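Local coordinates for Rbsd/fucu transport protein family protein (Streptococcus pneumoniae, PDB 4A34), which catalyses the interconversion of the alpha and beta anomers of L-fucose, as a fucose mutarotase of the RbsD/FucU family, at the interface of chains A and B and the interface of chains A and C. Coordinates in Å, arbitrary orientation; residue numbers count along the deposited sequence, not the author numbering. Chains: chain A/B/C, Rbsd/fucu transport protein family protein.

Contact 1: the interface of chains A and B. Residues chain A 22, 66; chain B 80, 108, 130.
The tyrosine hydroxyl of A:Tyr66 reaches across the subunit boundary to the carboxylate of B:Asp80, donating from OH to OD2 at 3.0 Å. The two side chains come from opposite directions. OD2 of B:Asp80 sits at the edge of the phenol ring, in the ring plane, and also lies 3.4 Å from CE2 of A:Tyr66. Ring and carboxylate planes stand nearly perpendicular, 83° apart. A second phenol, B:Tyr130, donates its OH to OD2 of B:Asp80 at 3.0 Å within chain B. The foreign tyrosine uses the syn side of this oxygen and the resident one the anti side, both somewhat out of the carboxylate plane. Two hydroxyls thus grip one carboxylate oxygen and tie the two phenols together; OH of B:Tyr130 also lies 3.7 Å from CE2 of A:Tyr66. The other half of the patch is close but looser in lacking an assigned directional bond. There NH2 of B:Arg108 lies at the CE1/ND1 side of the A:His22 imidazole, 3.2 Å from CE1 and 3.3 Å from ND1. CG of A:His22 points away from its own backbone N (chi1 -176°), which carries the ring towards B:Arg108. In that arginine, rooted in helix 108-116, a bend at chi3 (66°) brings the guanidinium to the imidazole. A:His22, A:Tyr66 and B:Tyr130 all line fucose pockets; the sugar site appears to be built from both chains, with this patch fixing its tyrosines relative to each other.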
loop_
_atom_site.group_PDB
_atom_site.type_symbol
_atom_site.label_atom_id
_atom_site.label_comp_id
_atom_site.label_asym_id
_atom_site.label_seq_id
_atom_site.Cartn_x
_atom_site.Cartn_y
_atom_site.Cartn_z
ATOM N N HIS A 22 20.514 6.888 -20.172
ATOM C CA HIS A 22 20.857 7.957 -21.091
ATOM C C HIS A 22 19.663 8.837 -21.368
ATOM O O HIS A 22 18.649 8.377 -21.891
ATOM C CB HIS A 22 21.448 7.435 -22.399
ATOM C CG HIS A 22 21.900 8.526 -23.317
ATOM N ND1 HIS A 22 21.621 8.528 -24.666
ATOM C CD2 HIS A 22 22.586 9.667 -23.070
ATOM C CE1 HIS A 22 22.129 9.618 -25.215
ATOM N NE2 HIS A 22 22.718 10.325 -24.268
ATOM N N TYR A 66 25.013 14.123 -26.318
ATOM C CA TYR A 66 24.142 14.020 -27.490
ATOM C C TYR A 66 23.165 15.194 -27.640
ATOM O O TYR A 66 22.387 15.253 -28.595
ATOM C CB TYR A 66 23.397 12.675 -27.473
ATOM C CG TYR A 66 24.279 11.488 -27.797
ATOM C CD1 TYR A 66 25.189 10.991 -26.856
ATOM C CD2 TYR A 66 24.215 10.873 -29.049
ATOM C CE1 TYR A 66 26.010 9.911 -27.149
ATOM C CE2 TYR A 66 25.030 9.791 -29.360
ATOM C CZ TYR A 66 25.928 9.313 -28.406
ATOM O OH TYR A 66 26.746 8.241 -28.706
ATOM N N ASP B 80 27.873 7.757 -35.540
ATOM C CA ASP B 80 28.187 6.602 -34.710
ATOM C C ASP B 80 28.274 5.355 -35.594
ATOM O O ASP B 80 27.862 5.379 -36.763
ATOM C CB ASP B 80 27.154 6.447 -33.586
ATOM C CG ASP B 80 27.269 7.543 -32.523
ATOM O OD1 ASP B 80 28.187 8.392 -32.632
ATOM O OD2 ASP B 80 26.449 7.560 -31.576
ATOM N N ARG B 108 16.108 7.215 -32.110
ATOM C CA ARG B 108 16.139 7.290 -30.649
ATOM C C ARG B 108 14.825 7.686 -29.984
ATOM O O ARG B 108 14.311 6.927 -29.158
ATOM C CB ARG B 108 17.297 8.155 -30.156
ATOM C CG ARG B 108 18.582 7.366 -30.048
ATOM C CD ARG B 108 19.708 8.152 -29.421
ATOM N NE ARG B 108 19.460 8.484 -28.020
ATOM C CZ ARG B 108 19.310 9.723 -27.559
ATOM N NH1 ARG B 108 19.377 10.759 -28.392
ATOM N NH2 ARG B 108 19.100 9.935 -26.263
ATOM N N TYR B 130 23.591 0.858 -28.548
ATOM C CA TYR B 130 22.495 0.570 -29.474
ATOM C C TYR B 130 22.196 -0.933 -29.563
ATOM O O TYR B 130 22.043 -1.488 -30.666
ATOM C CB TYR B 130 22.782 1.145 -30.869
ATOM C CG TYR B 130 23.006 2.644 -30.898
ATOM C CD1 TYR B 130 24.286 3.181 -30.743
ATOM C CD2 TYR B 130 21.941 3.518 -31.085
ATOM C CE1 TYR B 130 24.500 4.551 -30.766
ATOM C CE2 TYR B 130 22.140 4.891 -31.107
ATOM C CZ TYR B 130 23.423 5.402 -30.952
ATOM O OH TYR B 130 23.616 6.763 -30.985
#

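Contact 2: the interface of chains A and C. Residues chain A 2-3; chain C 17-18, 60-61, 137, 140.
Peptide groups are the flat surfaces at this contact between two copies of the RbsD/FucU family protein: in the plane of the C:Leu60 carbonyl, the backbone N of A:Lys3 donates to O at 2.9 Å, and the side of the same oxygen is brushed by CB of A:Leu2. A second carbonyl, that of C:Leu17, receives NZ of C:Lys137 in its plane at 2.7 Å, while CD2 of A:Leu2 passes 3.5 Å from its O. The whole interface is two-fold, and the N-terminal end of chain C makes the twin contact on chain A. A:Leu2 is the plug, burying 115 Å² between the ends of helices 11-19 and 50-60 and the segment around C:Lys137. Its two methyls divide the work. CD1 of A:Leu2 lies against CB of C:Leu17 at 3.6 Å and CG of C:Met18 at 3.8 Å; its CD2 turns to CE of C:Lys137 (3.7 Å) and CB of C:Met61 (3.8 Å). CG stands opposite the carbonyl carbon of A:Leu2 (chi1 -59°), which directs the isobutyl fork into the pocket while the backbone runs on to A:Lys3. The extended chain of C:Lys137 crosses the leucine at about a right angle, and its bond to C:Leu17 O, at the carboxyl end of helix 11-19, fixes the terminal amine NZ of C:Lys137 beside CD2. C:Val140 flanks the N-terminal end of chain A, hiding 35 Å² of its own surface.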
loop_
_atom_site.group_PDB
_atom_site.type_symbol
_atom_site.label_atom_id
_atom_site.label_comp_id
_atom_site.label_asym_id
_atom_site.label_seq_id
_atom_site.Cartn_x
_atom_site.Cartn_y
_atom_site.Cartn_z
ATOM N N LEU A 2 30.213 3.336 2.609
ATOM C CA LEU A 2 31.112 2.342 1.959
ATOM C C LEU A 2 32.364 2.991 1.375
ATOM O O LEU A 2 32.371 4.190 1.084
ATOM C CB LEU A 2 30.370 1.588 0.854
ATOM C CG LEU A 2 29.110 0.774 1.164
ATOM C CD1 LEU A 2 28.563 0.212 -0.131
ATOM C CD2 LEU A 2 29.370 -0.343 2.170
ATOM N N LYS A 3 33.411 2.183 1.194
ATOM C CA LYS A 3 34.678 2.629 0.613
ATOM C C LYS A 3 34.512 3.065 -0.835
ATOM O O LYS A 3 33.685 2.515 -1.560
ATOM C CB LYS A 3 35.699 1.495 0.680
ATOM C CG LYS A 3 36.509 1.440 1.977
ATOM C CD LYS A 3 36.677 0.008 2.499
ATOM C CE LYS A 3 37.185 -0.965 1.437
ATOM N NZ LYS A 3 36.828 -2.377 1.762
ATOM N N LEU C 17 23.616 -2.092 0.694
ATOM C CA LEU C 17 24.993 -2.055 1.215
ATOM C C LEU C 17 25.324 -0.766 1.995
ATOM O O LEU C 17 25.981 -0.816 3.040
ATOM C CB LEU C 17 26.023 -2.312 0.104
ATOM C CG LEU C 17 26.051 -3.663 -0.624
ATOM C CD1 LEU C 17 26.827 -3.552 -1.934
ATOM C CD2 LEU C 17 26.602 -4.796 0.223
ATOM N N MET C 18 24.853 0.377 1.506
ATOM C CA MET C 18 25.073 1.657 2.198
ATOM C C MET C 18 24.177 1.875 3.412
ATOM O O MET C 18 24.592 2.522 4.378
ATOM C CB MET C 18 24.886 2.816 1.238
ATOM C CG MET C 18 26.049 3.028 0.305
ATOM S SD MET C 18 25.488 4.099 -1.010
ATOM C CE MET C 18 25.346 5.663 -0.130
ATOM N N LEU C 60 34.011 -2.786 -1.758
ATOM C CA LEU C 60 33.237 -1.649 -1.256
ATOM C C LEU C 60 32.991 -1.675 0.248
ATOM O O LEU C 60 32.871 -0.624 0.868
ATOM C CB LEU C 60 31.884 -1.563 -1.967
ATOM C CG LEU C 60 31.800 -1.349 -3.477
ATOM C CD1 LEU C 60 30.503 -1.932 -3.978
ATOM C CD2 LEU C 60 31.887 0.115 -3.833
ATOM N N MET C 61 32.901 -2.865 0.830
ATOM C CA MET C 61 32.460 -2.998 2.218
ATOM C C MET C 61 33.478 -3.689 3.126
ATOM O O MET C 61 33.874 -4.821 2.856
ATOM C CB MET C 61 31.121 -3.741 2.288
ATOM C CG MET C 61 30.568 -3.887 3.702
ATOM S SD MET C 61 29.088 -4.896 3.764
ATOM C CE MET C 61 29.751 -6.556 3.729
ATOM N N LYS C 137 29.154 -6.561 8.172
ATOM C CA LYS C 137 29.721 -5.242 7.873
ATOM C C LYS C 137 30.577 -4.692 9.022
ATOM O O LYS C 137 30.253 -4.876 10.196
ATOM C CB LYS C 137 28.616 -4.251 7.482
ATOM C CG LYS C 137 29.121 -2.870 7.084
ATOM C CD LYS C 137 28.091 -2.096 6.291
ATOM C CE LYS C 137 28.642 -0.773 5.810
ATOM N NZ LYS C 137 27.628 -0.034 5.007
ATOM N N VAL C 140 33.527 2.013 8.774
ATOM C CA VAL C 140 34.084 2.751 7.646
ATOM C C VAL C 140 34.778 3.998 8.192
ATOM O O VAL C 140 34.130 4.875 8.786
ATOM C CB VAL C 140 32.994 3.141 6.598
ATOM C CG1 VAL C 140 33.570 4.043 5.521
ATOM C CG2 VAL C 140 32.384 1.900 5.966
#

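Contact 3: the interface of chains A and B. Residues chain A 22, 139-140; chain B 32, 129.
Backbone meets backbone where N of A:His22 donates to O of B:Asn32 at 2.7 Å, while A:Val139 and A:Val140 run past in extended conformation. The side-chain amide of B:Asn32 then pairs with the main chain of A:Val140 at both ends. OD1 of B:Asn32 accepts from N of A:Val140 at 2.9 Å, with the donor tilted 35° from the carbonyl plane. ND2 of B:Asn32 donates to O of A:Val140 at 3.2 Å, meeting a lone pair in the carbonyl plane, and the acceptor lies close to the plane of the amide. Two bonds to the N and O of one residue oppose rotation of the amide and set which end is oxygen. CG of B:Asn32 stands opposite its own carbonyl carbon (chi1 -80°); the side-chain amide therefore points away from the backbone carbonyl, and the two reach different parts of chain A. Side-chain packing is slighter: methyl CG1 of A:Val139 lies beside the amide, 4.1 Å from OD1 of B:Asn32, and B:Leu129 is only loosely near that methyl. The other methyl, CG2 of A:Val139, packs on one face of the A:His22 ring, 3.6 Å above its centre, and would limit the tilt of the imidazole. A:His22, A:Val139, B:Asn32 and B:Leu129 all belong to fucose pockets, and these bonds hold the pocket parts of two subunits in register.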
loop_
_atom_site.group_PDB
_atom_site.type_symbol
_atom_site.label_atom_id
_atom_site.label_comp_id
_atom_site.label_asym_id
_atom_site.label_seq_id
_atom_site.Cartn_x
_atom_site.Cartn_y
_atom_site.Cartn_z
ATOM N N HIS A 22 20.514 6.888 -20.172
ATOM C CA HIS A 22 20.857 7.957 -21.091
ATOM C C HIS A 22 19.663 8.837 -21.368
ATOM O O HIS A 22 18.649 8.377 -21.891
ATOM C CB HIS A 22 21.448 7.435 -22.399
ATOM C CG HIS A 22 21.900 8.526 -23.317
ATOM N ND1 HIS A 22 21.621 8.528 -24.666
ATOM C CD2 HIS A 22 22.586 9.667 -23.070
ATOM C CE1 HIS A 22 22.129 9.618 -25.215
ATOM N NE2 HIS A 22 22.718 10.325 -24.268
ATOM N N VAL A 139 26.358 8.964 -21.494
ATOM C CA VAL A 139 26.608 7.572 -21.837
ATOM C C VAL A 139 27.850 7.077 -21.103
ATOM O O VAL A 139 28.818 7.814 -20.922
ATOM C CB VAL A 139 26.713 7.384 -23.378
ATOM C CG1 VAL A 139 27.372 6.071 -23.748
ATOM C CG2 VAL A 139 25.337 7.464 -24.002
ATOM N N VAL A 140 27.802 5.824 -20.667
ATOM C CA VAL A 140 28.907 5.209 -19.944
ATOM C C VAL A 140 29.624 4.193 -20.835
ATOM O O VAL A 140 28.996 3.264 -21.349
ATOM C CB VAL A 140 28.410 4.524 -18.644
ATOM C CG1 VAL A 140 29.584 3.992 -17.825
ATOM C CG2 VAL A 140 27.554 5.491 -17.813
ATOM N N ASN B 32 22.857 1.195 -20.815
ATOM C CA ASN B 32 22.790 2.658 -20.916
ATOM C C ASN B 32 21.376 3.212 -21.092
ATOM O O ASN B 32 21.165 4.427 -21.016
ATOM C CB ASN B 32 23.706 3.171 -22.033
ATOM C CG ASN B 32 25.157 3.254 -21.599
ATOM O OD1 ASN B 32 25.511 4.019 -20.693
ATOM N ND2 ASN B 32 26.008 2.465 -22.241
ATOM N N LEU B 129 26.629 -0.614 -27.145
ATOM C CA LEU B 129 25.726 0.503 -27.448
ATOM C C LEU B 129 24.686 0.109 -28.486
ATOM O O LEU B 129 24.870 -0.863 -29.210
ATOM C CB LEU B 129 26.527 1.715 -27.918
ATOM C CG LEU B 129 27.152 2.654 -26.870
ATOM C CD1 LEU B 129 27.527 1.994 -25.538
ATOM C CD2 LEU B 129 28.359 3.355 -27.468
#

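Contacts 1 and 3 are neighbouring pieces of one A-B interface: their C-alpha centres are about 7 Å apart and they share A:His22, whose ring serves contact 1 and whose backbone serves contact 3. Contact 2 lies elsewhere on chain A, its C-alpha centre about 33 Å from that of contact 1 and 26 Å from that of contact 3. Chain A thus uses separate surfaces for its two neighbours. The A-B pairing, not an exact two-fold, appears to build the sugar site, whereas the two-fold A-C pairing docks each chain's N-terminal end on its partner. Both fit a closed decamer, probably two five-membered rings joined by two-fold contacts, as in this family.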